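Beta-glucosidase (Chaetomella raphigera, PDB 6JXG) probably hydrolyses terminal, non-reducing beta-D-glucosyl residues with release of beta-D-glucose, as a secreted, glycosylated family 3 glycoside hydrolase of cellulose degradation. Local coordinates at residues L352-Q357 with A395-I400; K410-T415 with A426-T431; S694-A699 with R705-L710; L634-P639 with F668-K673. All coordinates share one frame; numbering follows the deposited sequence.

Interaction 1: residues L352-Q357 with A395-I400; sequences LAIIGQ and APLDAI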
# COMPACT_ATOMS: atom_id res chain seq x y z
N LEU A 352 3.59 -7.39 35.22
CA LEU A 352 2.93 -7.07 33.95
C LEU A 352 2.16 -8.27 33.50
O LEU A 352 2.73 -9.33 33.39
CB LEU A 352 4.05 -6.80 32.95
CG LEU A 352 4.05 -5.69 31.94
CD1 LEU A 352 3.42 -4.37 32.37
CD2 LEU A 352 5.51 -5.49 31.52
N ALA A 353 0.86 -8.15 33.33
CA ALA A 353 0.06 -9.21 32.74
C ALA A 353 0.10 -9.07 31.20
O ALA A 353 0.07 -7.93 30.67
CB ALA A 353 -1.40 -9.14 33.26
N ILE A 354 0.17 -10.21 30.50
CA ILE A 354 0.27 -10.25 29.00
C ILE A 354 -0.91 -11.08 28.51
O ILE A 354 -1.01 -12.29 28.83
CB ILE A 354 1.65 -10.76 28.53
CG1 ILE A 354 2.77 -9.89 29.11
CG2 ILE A 354 1.74 -10.91 27.00
CD1 ILE A 354 2.93 -8.48 28.60
N ILE A 355 -1.87 -10.41 27.84
CA ILE A 355 -3.18 -10.98 27.61
C ILE A 355 -3.55 -10.97 26.12
O ILE A 355 -3.46 -9.95 25.48
CB ILE A 355 -4.27 -10.23 28.45
CG1 ILE A 355 -3.90 -10.28 29.92
CG2 ILE A 355 -5.67 -10.77 28.20
CD1 ILE A 355 -4.53 -9.18 30.72
N GLY A 356 -4.07 -12.08 25.62
CA GLY A 356 -4.51 -12.18 24.26
C GLY A 356 -3.65 -13.09 23.46
O GLY A 356 -2.45 -13.07 23.62
N GLN A 357 -4.25 -13.84 22.56
CA GLN A 357 -3.50 -14.75 21.72
C GLN A 357 -2.63 -13.99 20.74
O GLN A 357 -1.69 -14.55 20.26
CB GLN A 357 -4.41 -15.71 20.94
CG GLN A 357 -5.35 -15.11 19.96
CD GLN A 357 -5.91 -16.13 19.03
OE1 GLN A 357 -5.18 -17.04 18.55
NE2 GLN A 357 -7.19 -16.06 18.80
N ALA A 395 6.93 -12.38 17.98
CA ALA A 395 5.69 -12.00 18.62
C ALA A 395 5.93 -11.02 19.76
O ALA A 395 7.01 -10.96 20.30
CB ALA A 395 4.97 -13.22 19.15
N PRO A 396 4.90 -10.27 20.16
CA PRO A 396 5.14 -9.31 21.27
C PRO A 396 5.81 -9.94 22.51
O PRO A 396 6.75 -9.40 23.07
CB PRO A 396 3.74 -8.84 21.61
CG PRO A 396 3.03 -8.84 20.29
CD PRO A 396 3.57 -10.12 19.59
N LEU A 397 5.29 -11.09 22.95
CA LEU A 397 5.86 -11.73 24.14
C LEU A 397 7.32 -12.19 23.97
O LEU A 397 8.13 -12.15 24.93
CB LEU A 397 4.94 -12.89 24.61
CG LEU A 397 5.41 -13.58 25.89
CD1 LEU A 397 5.35 -12.55 27.03
CD2 LEU A 397 4.59 -14.81 26.18
N ASP A 398 7.70 -12.59 22.74
CA ASP A 398 9.10 -12.93 22.40
C ASP A 398 9.99 -11.78 22.73
O ASP A 398 11.07 -11.93 23.27
CB ASP A 398 9.23 -13.29 20.88
CG ASP A 398 8.45 -14.53 20.48
OD1 ASP A 398 7.97 -15.28 21.39
OD2 ASP A 398 8.31 -14.77 19.23
N ALA A 399 9.60 -10.57 22.32
CA ALA A 399 10.41 -9.37 22.55
C ALA A 399 10.30 -8.85 23.99
O ALA A 399 11.24 -8.35 24.54
CB ALA A 399 10.01 -8.26 21.61
N ILE A 400 9.13 -8.91 24.58
CA ILE A 400 8.95 -8.33 25.90
C ILE A 400 9.64 -9.14 27.02
O ILE A 400 10.27 -8.56 27.89
CB ILE A 400 7.45 -8.21 26.20
CG1 ILE A 400 6.85 -7.10 25.30
CG2 ILE A 400 7.19 -8.02 27.71
CD1 ILE A 400 5.34 -7.16 25.30
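I354 carries this contact: its two branches meet two different side chains of the helix that begins at P396. The CG2 methyl comes to 4.0 Å from CD1 of L397, while the longer branch ends in CD1, 4.3 Å from CD1 of I400. CG1 of I354 lies beside the backbone N (chi1 -57°), which leaves CG2 anti to it and spreads the branches toward separate helix residues. The I354 and L397 side chains cross obliquely, and no hydrogen bond joins the segments. L397 and I400, three positions apart, bring neighbouring turns of the helix to bear on the strand. The contact belongs to a beta-alpha-beta crossover of the family 3 C-terminal domain: strand 351-355, helix 396-406 and strand 410-414 follow one another, and the two strands lie parallel and adjacent in the sheet. I433 and F435 of strand 431-438 and L413 of strand 410-414 also touch I354, extending the apolar layer beneath the helix. At the helix start, A395 takes the N-cap position, and its N donates to OD2 of D398 at 3.0 Å, meeting that oxygen from above the carboxylate plane.

Interaction 2: residues K410-T415 with A426-T431; sequences KLVLST and AAAAET. With MAN (alpha-D-mannopyranose), chain E.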
# COMPACT_ATOMS: atom_id res chain seq x y z
N LYS A 410 7.77 -9.18 36.95
CA LYS A 410 7.17 -10.47 36.92
C LYS A 410 6.11 -10.47 35.81
O LYS A 410 5.37 -9.49 35.68
CB LYS A 410 6.52 -10.70 38.29
CG LYS A 410 6.15 -12.14 38.60
CD LYS A 410 4.65 -12.37 38.41
CE LYS A 410 4.27 -13.83 38.55
NZ LYS A 410 5.08 -14.74 37.66
N LEU A 411 6.01 -11.56 35.05
CA LEU A 411 5.00 -11.67 34.01
C LEU A 411 3.90 -12.65 34.33
O LEU A 411 4.17 -13.76 34.71
CB LEU A 411 5.64 -12.04 32.68
CG LEU A 411 6.74 -11.12 32.14
CD1 LEU A 411 7.45 -11.82 31.01
CD2 LEU A 411 6.21 -9.79 31.65
N VAL A 412 2.66 -12.19 34.21
CA VAL A 412 1.49 -12.97 34.35
C VAL A 412 0.80 -13.20 32.98
O VAL A 412 0.19 -12.27 32.35
CB VAL A 412 0.49 -12.27 35.30
CG1 VAL A 412 -0.70 -13.20 35.57
CG2 VAL A 412 1.18 -11.89 36.60
N LEU A 413 0.87 -14.45 32.51
CA LEU A 413 0.50 -14.77 31.15
C LEU A 413 -0.93 -15.26 31.03
O LEU A 413 -1.36 -16.18 31.76
CB LEU A 413 1.47 -15.79 30.58
CG LEU A 413 2.96 -15.41 30.61
CD1 LEU A 413 3.80 -16.49 29.96
CD2 LEU A 413 3.16 -14.07 29.91
N SER A 414 -1.68 -14.61 30.16
CA SER A 414 -2.94 -15.14 29.71
C SER A 414 -3.10 -15.01 28.15
O SER A 414 -3.88 -14.24 27.66
CB SER A 414 -4.10 -14.47 30.41
OG SER A 414 -5.25 -15.16 30.13
N THR A 415 -2.39 -15.86 27.43
CA THR A 415 -2.22 -15.73 25.96
C THR A 415 -3.26 -16.45 25.12
O THR A 415 -2.97 -16.96 24.05
CB THR A 415 -0.81 -16.17 25.63
OG1 THR A 415 -0.60 -17.48 26.12
CG2 THR A 415 0.18 -15.32 26.32
N ALA A 426 -5.22 -9.99 34.85
CA ALA A 426 -5.16 -8.51 35.04
C ALA A 426 -5.09 -8.14 36.58
O ALA A 426 -4.35 -7.25 37.02
CB ALA A 426 -6.37 -7.89 34.41
N ALA A 427 -5.81 -8.91 37.38
CA ALA A 427 -5.94 -8.62 38.82
C ALA A 427 -4.66 -8.93 39.52
O ALA A 427 -4.39 -8.40 40.60
CB ALA A 427 -7.06 -9.45 39.37
N ALA A 428 -3.81 -9.74 38.88
CA ALA A 428 -2.64 -10.21 39.55
C ALA A 428 -1.43 -9.43 39.16
O ALA A 428 -0.36 -9.82 39.55
CB ALA A 428 -2.44 -11.73 39.30
N ALA A 429 -1.56 -8.31 38.43
CA ALA A 429 -0.39 -7.52 38.07
C ALA A 429 -0.67 -6.02 38.24
O ALA A 429 -1.80 -5.62 38.15
CB ALA A 429 -0.02 -7.78 36.60
N GLU A 430 0.37 -5.22 38.37
CA GLU A 430 0.27 -3.77 38.50
C GLU A 430 -0.29 -3.13 37.20
O GLU A 430 -1.01 -2.13 37.21
CB GLU A 430 1.64 -3.19 38.68
CG GLU A 430 2.35 -3.43 39.99
CD GLU A 430 3.34 -2.31 40.26
OE1 GLU A 430 3.84 -1.65 39.29
OE2 GLU A 430 3.57 -2.05 41.46
N THR A 431 0.01 -3.76 36.09
CA THR A 431 -0.30 -3.18 34.76
C THR A 431 -0.55 -4.35 33.87
O THR A 431 0.14 -5.36 33.98
CB THR A 431 0.92 -2.38 34.26
OG1 THR A 431 1.02 -1.20 35.06
CG2 THR A 431 0.72 -1.86 32.77
C1 MAN E . 2.37 -0.78 35.10
C2 MAN E . 2.09 0.04 36.36
C3 MAN E . 1.48 1.43 36.12
C4 MAN E . 2.20 2.14 34.98
C5 MAN E . 2.08 1.21 33.81
C6 MAN E . 2.53 1.86 32.52
O2 MAN E . 3.33 0.23 36.94
O3 MAN E . 1.68 2.14 37.32
O4 MAN E . 1.64 3.43 34.68
O5 MAN E . 2.81 0.03 34.05
O6 MAN E . 3.92 2.14 32.57
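Of the flat groups, the A428 peptide carbonyl is the one that meets V412: its O lies 3.9 Å from V412 CG2, a van der Waals contact. The E430 carboxylate serves the sugar instead: its OE1 accepts a hydrogen bond from O2 of the mannose at 3.1 Å. The rest of the contact across the segments is apolar and light. V412 uses both methyls: CG1, trans to the backbone N (chi1 -174°), reaches CB of A428 at 4.4 Å, and CG2, turned back beside the N, reaches CB of A429 at 4.3 Å. Thus one valine fork takes in two successive alanines of the connection from helix 419-427 to strand 431-438, on a part of the surface where A428 is exposed. Farther along the same segment, the mannose is joined covalently through its C1 to OG1 of T431. This covalent link is supplemented by the hydrogen bond to E430 and by another to A343 O. The backbone N of E430 is in turn bonded to OG of S351, which ties this residue to the neighbouring strand. Strand 410-414, helix 419-427 and strand 431-438 form a beta-alpha-beta crossover that passes over strand 351-355, with V412 packed against the connection that leads on to the O-mannosylated T431.

Interaction 3: residues S694-A699 with R705-L710; sequences SLYVGA and RLQGSL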
# COMPACT_ATOMS: atom_id res chain seq x y z
N SER A 694 -5.18 28.14 -0.16
CA SER A 694 -4.99 28.14 1.26
C SER A 694 -3.99 27.04 1.67
O SER A 694 -4.08 25.94 1.17
CB SER A 694 -6.31 27.90 1.94
OG SER A 694 -7.11 28.97 1.67
N LEU A 695 -3.02 27.38 2.50
CA LEU A 695 -1.99 26.48 2.98
C LEU A 695 -2.19 26.22 4.48
O LEU A 695 -2.29 27.17 5.22
CB LEU A 695 -0.68 27.17 2.84
CG LEU A 695 -0.34 27.68 1.43
CD1 LEU A 695 1.00 28.38 1.34
CD2 LEU A 695 -0.41 26.51 0.48
N TYR A 696 -2.27 24.95 4.90
CA TYR A 696 -2.49 24.56 6.27
C TYR A 696 -1.38 23.65 6.65
O TYR A 696 -1.24 22.61 6.00
CB TYR A 696 -3.84 23.89 6.49
CG TYR A 696 -4.96 24.71 6.00
CD1 TYR A 696 -5.29 25.94 6.63
CD2 TYR A 696 -5.70 24.33 4.93
CE1 TYR A 696 -6.33 26.70 6.18
CE2 TYR A 696 -6.75 25.12 4.46
CZ TYR A 696 -7.06 26.28 5.11
OH TYR A 696 -8.07 27.04 4.65
N VAL A 697 -0.51 24.06 7.59
CA VAL A 697 0.60 23.20 7.99
C VAL A 697 0.37 22.77 9.43
O VAL A 697 0.08 23.61 10.30
CB VAL A 697 1.97 23.85 7.79
CG1 VAL A 697 3.10 22.99 8.42
CG2 VAL A 697 2.20 24.11 6.33
N GLY A 698 0.48 21.46 9.69
CA GLY A 698 0.38 20.99 11.04
C GLY A 698 0.72 19.52 11.29
O GLY A 698 1.40 18.91 10.47
N ALA A 699 0.27 19.02 12.44
CA ALA A 699 0.59 17.71 12.91
C ALA A 699 -0.41 16.62 12.46
O ALA A 699 -0.15 15.45 12.69
CB ALA A 699 0.68 17.79 14.42
N ARG A 705 -1.49 24.09 12.71
CA ARG A 705 -0.78 24.99 13.53
C ARG A 705 -0.45 26.29 12.80
O ARG A 705 -0.22 27.27 13.46
CB ARG A 705 0.53 24.38 13.98
CG ARG A 705 0.34 23.04 14.66
CD ARG A 705 -0.22 23.17 16.06
NE ARG A 705 -0.19 21.83 16.66
CZ ARG A 705 0.85 21.29 17.29
NH1 ARG A 705 1.94 21.98 17.59
NH2 ARG A 705 0.75 20.06 17.74
N LEU A 706 -0.33 26.25 11.49
CA LEU A 706 0.09 27.43 10.73
C LEU A 706 -0.81 27.57 9.53
O LEU A 706 -1.31 26.58 8.94
CB LEU A 706 1.56 27.36 10.33
CG LEU A 706 2.58 27.04 11.40
CD1 LEU A 706 3.85 26.51 10.76
CD2 LEU A 706 2.81 28.28 12.26
N GLN A 707 -1.01 28.80 9.13
CA GLN A 707 -1.83 29.04 7.97
C GLN A 707 -1.21 30.12 7.12
O GLN A 707 -0.60 31.08 7.62
CB GLN A 707 -3.23 29.42 8.44
CG GLN A 707 -4.24 29.77 7.36
CD GLN A 707 -4.21 31.22 6.88
OE1 GLN A 707 -4.02 32.17 7.63
NE2 GLN A 707 -4.38 31.39 5.60
N GLY A 708 -1.34 29.97 5.82
CA GLY A 708 -0.83 30.98 4.91
C GLY A 708 -1.54 30.85 3.61
O GLY A 708 -2.48 30.12 3.49
N SER A 709 -1.06 31.56 2.62
CA SER A 709 -1.67 31.45 1.28
C SER A 709 -0.63 31.61 0.20
O SER A 709 0.50 31.99 0.45
CB SER A 709 -2.82 32.43 1.14
OG SER A 709 -2.31 33.71 1.27
N LEU A 710 -1.00 31.16 -0.99
CA LEU A 710 -0.16 31.27 -2.16
C LEU A 710 -1.08 31.96 -3.12
O LEU A 710 -2.12 31.41 -3.50
CB LEU A 710 0.21 29.91 -2.73
CG LEU A 710 1.60 29.30 -2.71
CD1 LEU A 710 1.55 28.04 -3.57
CD2 LEU A 710 2.72 30.22 -3.14
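Y696 and Q707 lie side by side on one face of a beta hairpin, strands 692-698 and 704-711, in the fibronectin type III-like domain. Their side chains point the same way, with the phenol ring and the amide plane turned 48° apart. Q707 CG comes to 3.9 Å from CE1 of Y696; it stands trans to the backbone N (chi1 177°), and the chain then bends at chi2, so that the aliphatic part of the glutamine runs alongside the ring. S694 and S709 share this face.

The other face is apolar. L695 lays its CB and CG over the backbone of G708 and S709, and its CD1 reaches CG of L710 at 4.2 Å. V697 sets CG1 at 4.3 Å from CD1 of L706. L695, L706 and L710 are touched by V616, A618 and A614, respectively, of strand 612-622 in the other sheet of the domain, while V697 touches L634 of the adjacent strand. Between the two faces, L695 and G708 form an antiparallel hydrogen-bonded pair, each N bonded to the other's O at 3.0 Å.

R705 departs from the regular pairing. Its side chain passes A699, with NH2 4.0 Å from CB of that residue, while NE forms a salt bridge with D703 and NH1 bonds to F582 O. Together with L706 it makes a classic beta bulge opposite V697, whose single carbonyl O accepts from both R705 N and L706 N, each at 2.9 Å, the L706 donor lying in the carbonyl plane.

Interaction 4: residues L634-P639 with F668-K673; sequences LYIGLP and FNLRRK
L634 is the main bump of this contact, and F668 and L670 shape the hollow that receives it. The CB of L634 sits over the centre of one face of the F668 ring, 4.0 Å from the centroid and 12° off the ring normal, a CH-pi contact that covers that face with aliphatic carbon. CG of L634 follows at the CG-CD2 side of the same ring. With CG trans to the backbone N (chi1 -160°), the side chain extends past the phenyl group, and its CD1 rests against two carbons of strand 663-671, CB of F668 and CD2 of L670, each 3.8 Å away. L670 returns the fit. Its CD2 seats on the shallow groove formed by the adjoining ends of L634 and I636, touching CD1 of I636 at 3.7 Å; both of these pairs meet tip to tip. All four side chains are buried, and the contact is made entirely of apolar carbon.

The strand axes run 38° apart at a closest distance of 9.8 Å, as befits strands from the two facing sheets of a beta sandwich, here the fibronectin type III-like domain. Strand 628-637 lies between strand 649-658 and strand 692-698; V697 and L695 of the latter touch L634 and I636 respectively. Strand 663-671 lies at the border of the other sheet beside strand 612-622, from which V616 reaches F668.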
# COMPACT_ATOMS: atom_id res chain seq x y z
N LEU A 634 1.27 19.16 5.13
CA LEU A 634 0.73 20.29 4.39
C LEU A 634 -0.52 19.88 3.67
O LEU A 634 -0.48 18.95 2.84
CB LEU A 634 1.71 20.70 3.29
CG LEU A 634 1.70 22.06 2.61
CD1 LEU A 634 2.11 22.08 1.17
CD2 LEU A 634 0.64 23.05 2.98
N TYR A 635 -1.60 20.63 3.92
CA TYR A 635 -2.93 20.49 3.30
C TYR A 635 -3.23 21.83 2.55
O TYR A 635 -2.86 22.97 3.00
CB TYR A 635 -4.02 20.19 4.34
CG TYR A 635 -3.82 18.87 5.06
CD1 TYR A 635 -4.41 17.71 4.60
CD2 TYR A 635 -2.95 18.77 6.13
CE1 TYR A 635 -4.19 16.49 5.25
CE2 TYR A 635 -2.72 17.55 6.78
CZ TYR A 635 -3.31 16.40 6.30
OH TYR A 635 -3.04 15.21 6.95
N ILE A 636 -3.79 21.67 1.37
CA ILE A 636 -4.10 22.80 0.50
C ILE A 636 -5.59 22.92 0.29
O ILE A 636 -6.30 21.92 0.11
CB ILE A 636 -3.35 22.64 -0.81
CG1 ILE A 636 -1.86 22.81 -0.45
CG2 ILE A 636 -3.86 23.61 -1.85
CD1 ILE A 636 -0.96 22.99 -1.60
N GLY A 637 -6.08 24.15 0.33
CA GLY A 637 -7.47 24.44 0.03
C GLY A 637 -7.47 25.21 -1.26
O GLY A 637 -6.64 26.09 -1.44
N LEU A 638 -8.30 24.82 -2.21
CA LEU A 638 -8.28 25.48 -3.51
C LEU A 638 -9.09 26.77 -3.48
O LEU A 638 -10.03 26.90 -2.73
CB LEU A 638 -8.92 24.56 -4.54
CG LEU A 638 -8.13 23.65 -5.43
CD1 LEU A 638 -6.61 23.48 -5.18
CD2 LEU A 638 -8.92 22.37 -5.56
N PRO A 639 -8.75 27.72 -4.35
CA PRO A 639 -9.55 28.96 -4.42
C PRO A 639 -11.01 28.75 -4.86
O PRO A 639 -11.36 27.71 -5.50
CB PRO A 639 -8.79 29.80 -5.44
CG PRO A 639 -8.08 28.86 -6.26
CD PRO A 639 -7.74 27.64 -5.42
N PHE A 668 8.22 21.45 1.97
CA PHE A 668 7.25 20.80 1.11
C PHE A 668 7.40 21.38 -0.29
O PHE A 668 7.07 22.53 -0.47
CB PHE A 668 5.78 21.03 1.60
CG PHE A 668 5.61 20.83 3.08
CD1 PHE A 668 5.70 19.53 3.64
CD2 PHE A 668 5.49 21.91 3.93
CE1 PHE A 668 5.51 19.32 5.02
CE2 PHE A 668 5.39 21.70 5.34
CZ PHE A 668 5.37 20.40 5.88
N ASN A 669 7.85 20.57 -1.26
CA ASN A 669 7.91 20.99 -2.67
C ASN A 669 6.66 20.59 -3.45
O ASN A 669 6.25 19.40 -3.44
CB ASN A 669 9.17 20.41 -3.30
CG ASN A 669 10.42 20.92 -2.64
OD1 ASN A 669 10.59 22.15 -2.49
ND2 ASN A 669 11.28 20.01 -2.20
N LEU A 670 6.02 21.58 -4.05
CA LEU A 670 4.75 21.41 -4.70
C LEU A 670 4.91 21.33 -6.22
O LEU A 670 5.56 22.19 -6.87
CB LEU A 670 3.78 22.56 -4.36
CG LEU A 670 3.37 22.63 -2.91
CD1 LEU A 670 2.77 24.01 -2.61
CD2 LEU A 670 2.34 21.54 -2.63
N ARG A 671 4.36 20.26 -6.77
CA ARG A 671 4.30 20.11 -8.22
C ARG A 671 3.14 20.94 -8.75
O ARG A 671 2.17 21.19 -8.05
CB ARG A 671 4.07 18.63 -8.58
CG ARG A 671 5.20 17.68 -8.20
CD ARG A 671 4.74 16.25 -8.29
NE ARG A 671 3.62 15.99 -7.37
CZ ARG A 671 3.07 14.80 -7.25
NH1 ARG A 671 3.55 13.76 -7.94
NH2 ARG A 671 2.04 14.65 -6.48
N ARG A 672 3.17 21.32 -10.01
CA ARG A 672 2.03 21.97 -10.59
C ARG A 672 0.75 21.18 -10.39
O ARG A 672 -0.30 21.74 -10.10
CB ARG A 672 2.29 22.23 -12.12
CG ARG A 672 1.11 22.84 -12.85
CD ARG A 672 1.44 23.65 -14.15
NE ARG A 672 2.80 23.46 -14.53
CZ ARG A 672 3.79 24.32 -14.59
NH1 ARG A 672 3.69 25.61 -14.43
NH2 ARG A 672 4.95 23.81 -14.88
N LYS A 673 0.83 19.85 -10.56
CA LYS A 673 -0.32 18.96 -10.37
C LYS A 673 -0.91 19.07 -8.97
O LYS A 673 -2.09 18.90 -8.80
CB LYS A 673 0.07 17.49 -10.64
CG LYS A 673 -1.15 16.63 -10.85
CD LYS A 673 -0.75 15.17 -11.20
CE LYS A 673 -1.94 14.32 -11.55
NZ LYS A 673 -1.62 12.89 -11.89

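The four contacts fall into two pairs. Interactions 1 and 2 belong to the C-terminal family 3 domain, their centres 10 Å apart, and share the sheet in which strands 351-355 and 410-414 are neighbours; helices 396-406 and 419-427 cover its opposite faces. Interactions 3 and 4 lie in the fibronectin type III-like region, also 10 Å apart, where the adjacent strands 628-637 and 692-698 connect a hairpin within one sheet to packing between sheets. Centres of different pairs are 42 to 50 Å apart without touching. Along the chain the order is 1, 2, 4, 3, so each pair is formed within one region of the sequence.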